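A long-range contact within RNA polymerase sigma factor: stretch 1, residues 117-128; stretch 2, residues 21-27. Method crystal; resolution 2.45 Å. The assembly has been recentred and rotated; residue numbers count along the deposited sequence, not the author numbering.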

# COMPACT_ATOMS: atom_id res chain seq x y z
N GLN A 117 -11.45 0.23 -5.10
CA GLN A 117 -11.81 -0.81 -4.13
C GLN A 117 -10.56 -1.44 -3.52
O GLN A 117 -10.50 -1.68 -2.31
CB GLN A 117 -12.66 -1.90 -4.79
CG GLN A 117 -14.11 -1.53 -5.03
CD GLN A 117 -14.80 -2.52 -5.94
OE1 GLN A 117 -16.00 -2.42 -6.18
NE2 GLN A 117 -14.04 -3.47 -6.46
N ARG A 118 -9.58 -1.72 -4.37
CA ARG A 118 -8.34 -2.36 -3.93
C ARG A 118 -7.61 -1.51 -2.89
O ARG A 118 -7.19 -2.01 -1.86
CB ARG A 118 -7.43 -2.63 -5.13
CG ARG A 118 -6.06 -3.19 -4.76
CD ARG A 118 -5.38 -3.84 -5.96
NE ARG A 118 -5.24 -2.92 -7.09
CZ ARG A 118 -6.00 -2.96 -8.19
NH1 ARG A 118 -6.96 -3.87 -8.30
NH2 ARG A 118 -5.81 -2.08 -9.16
N GLU A 119 -7.47 -0.22 -3.18
CA GLU A 119 -6.78 0.68 -2.26
C GLU A 119 -7.54 0.86 -0.95
O GLU A 119 -6.95 0.84 0.13
CB GLU A 119 -6.56 2.05 -2.91
CG GLU A 119 -5.91 3.05 -1.99
CD GLU A 119 -5.58 4.35 -2.68
OE1 GLU A 119 -6.19 4.64 -3.73
OE2 GLU A 119 -4.71 5.09 -2.17
N ALA A 120 -8.86 1.02 -1.05
CA ALA A 120 -9.70 1.24 0.13
C ALA A 120 -9.63 0.06 1.10
O ALA A 120 -9.48 0.26 2.31
CB ALA A 120 -11.14 1.49 -0.30
N ILE A 121 -9.74 -1.16 0.58
CA ILE A 121 -9.76 -2.34 1.43
C ILE A 121 -8.38 -2.61 2.03
O ILE A 121 -8.27 -3.21 3.10
CB ILE A 121 -10.25 -3.59 0.65
CG1 ILE A 121 -10.61 -4.72 1.62
CG2 ILE A 121 -9.23 -4.05 -0.38
CD1 ILE A 121 -11.74 -4.39 2.56
N ILE A 122 -7.33 -2.16 1.35
CA ILE A 122 -5.97 -2.28 1.87
C ILE A 122 -5.74 -1.27 2.99
O ILE A 122 -5.22 -1.61 4.06
CB ILE A 122 -4.91 -2.08 0.77
CG1 ILE A 122 -4.91 -3.28 -0.18
CG2 ILE A 122 -3.53 -1.91 1.38
CD1 ILE A 122 -4.65 -4.60 0.51
N LEU A 123 -6.14 -0.02 2.75
CA LEU A 123 -5.97 1.05 3.74
C LEU A 123 -6.74 0.76 5.02
O LEU A 123 -6.24 0.97 6.12
CB LEU A 123 -6.42 2.39 3.15
CG LEU A 123 -5.53 3.02 2.08
CD1 LEU A 123 -6.17 4.27 1.53
CD2 LEU A 123 -4.15 3.33 2.65
N ILE A 124 -7.97 0.27 4.87
CA ILE A 124 -8.84 0.02 6.01
C ILE A 124 -8.62 -1.37 6.61
O ILE A 124 -8.48 -1.51 7.83
CB ILE A 124 -10.33 0.16 5.61
CG1 ILE A 124 -10.64 1.61 5.24
CG2 ILE A 124 -11.23 -0.30 6.74
CD1 ILE A 124 -10.51 2.57 6.40
N GLY A 125 -8.58 -2.38 5.76
CA GLY A 125 -8.51 -3.76 6.22
C GLY A 125 -7.12 -4.26 6.56
O GLY A 125 -6.98 -5.28 7.24
N ALA A 126 -6.09 -3.57 6.09
CA ALA A 126 -4.72 -4.05 6.28
C ALA A 126 -3.78 -3.00 6.88
O ALA A 126 -2.94 -3.33 7.71
CB ALA A 126 -4.16 -4.55 4.95
N SER A 127 -3.93 -1.75 6.45
CA SER A 127 -2.99 -0.70 6.85
C SER A 127 -3.34 -0.09 8.21
O SER A 127 -2.54 0.63 8.80
CB SER A 127 -2.93 0.39 5.78
OG SER A 127 -2.58 -0.16 4.52
N GLY A 128 -4.55 -0.36 8.69
CA GLY A 128 -4.95 0.06 10.02
C GLY A 128 -5.38 1.51 10.14
O GLY A 128 -5.37 2.08 11.23
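Stretch 2 21-27: AFAISLS

Helices far apart in sequence can pack without a direct hydrogen bond between them, and a water may supply the polar link. The contact between residues 21-27 and 117-128 of this sigma factor illustrates the principle. Residues 21-26 continue a helix begun earlier in the chain and run roughly antiparallel to helix 117-125, at 152° between their N-to-C directions and with axes 10.3 Å apart at closest approach. No direct hydrogen bond joins the two stretches.

Ala21 directs its CA-to-CB bond toward the partner but stops short of contact; its carbonyl O instead accepts both the backbone N of Ser25 (3.0 Å) and Ser25 OG (2.7 Å). Phe22 has the largest share of the buried surface. Its CA-to-CB bond points sideways, yet with chi1 in t the ring extends to the other helix, where Phe22 CE1 lies 3.6 Å from Leu123 CD2 and Phe22 CD1 lies 3.7 Å from Ile122 CG2, the latter at the ring edge. Glu119 OE2 also lies near the ring plane, at the edge, 4.0 Å from Phe22 CZ.

Ala23 and Ile24 are out of reach, on the part of the helix turned from the partner. Ser25 returns toward it: its CB packs 3.9 Å from Ile122 CD1, while its OG donates to Ala21 O within its own helix. Leu26, opposite Glu119 with CA atoms 6.6 Å apart, brings CD1 to 3.9 Å from Glu119 CB.

Near the end of this helix Arg118 comes close to two carbonyls: Arg118 CD makes a van der Waals contact with Ser25 O at 3.6 Å, and a water bridges the stretches, donating to Leu26 O at 2.6 Å and accepting from Arg118 NE at 2.8 Å. Ser27 then leaves helical geometry, its CA-to-CB bond pointing away, and its OG donates to Ile24 O at 3.3 Å.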

# COMPACT_ATOMS: atom_id res chain seq x y z
N ALA A 21 4.72 -2.86 1.95
CA ALA A 21 3.58 -3.76 1.80
C ALA A 21 2.44 -3.07 1.06
O ALA A 21 1.72 -3.70 0.28
CB ALA A 21 3.11 -4.25 3.16
N PHE A 22 2.28 -1.78 1.31
CA PHE A 22 1.26 -0.98 0.64
C PHE A 22 1.55 -0.87 -0.85
O PHE A 22 0.64 -0.97 -1.68
CB PHE A 22 1.18 0.41 1.27
CG PHE A 22 0.11 1.29 0.68
CD1 PHE A 22 -1.20 0.86 0.63
CD2 PHE A 22 0.43 2.55 0.19
CE1 PHE A 22 -2.19 1.67 0.09
CE2 PHE A 22 -0.55 3.36 -0.35
CZ PHE A 22 -1.86 2.92 -0.40
N ALA A 23 2.82 -0.66 -1.19
CA ALA A 23 3.24 -0.54 -2.58
C ALA A 23 3.01 -1.83 -3.35
O ALA A 23 2.54 -1.82 -4.49
CB ALA A 23 4.70 -0.12 -2.66
N ILE A 24 3.35 -2.96 -2.73
CA ILE A 24 3.19 -4.26 -3.35
C ILE A 24 1.71 -4.59 -3.55
O ILE A 24 1.31 -5.11 -4.59
CB ILE A 24 3.87 -5.37 -2.51
CG1 ILE A 24 5.39 -5.23 -2.60
CG2 ILE A 24 3.45 -6.75 -2.99
CD1 ILE A 24 6.15 -6.10 -1.62
N SER A 25 0.90 -4.26 -2.55
CA SER A 25 -0.54 -4.48 -2.62
C SER A 25 -1.17 -3.63 -3.73
O SER A 25 -2.14 -4.04 -4.37
CB SER A 25 -1.20 -4.17 -1.28
OG SER A 25 -0.66 -4.96 -0.24
N LEU A 26 -0.62 -2.44 -3.93
CA LEU A 26 -1.17 -1.48 -4.87
C LEU A 26 -0.73 -1.74 -6.31
O LEU A 26 -1.48 -1.48 -7.25
CB LEU A 26 -0.76 -0.06 -4.46
CG LEU A 26 -1.83 1.03 -4.43
CD1 LEU A 26 -3.02 0.59 -3.58
CD2 LEU A 26 -1.25 2.33 -3.92
N SER A 27 0.48 -2.26 -6.47
CA SER A 27 1.11 -2.37 -7.79
C SER A 27 0.46 -3.42 -8.68
O SER A 27 -0.02 -4.45 -8.20
CB SER A 27 2.60 -2.67 -7.63
OG SER A 27 2.80 -4.03 -7.29
O HOH W 1 -3.93 -0.50 -7.46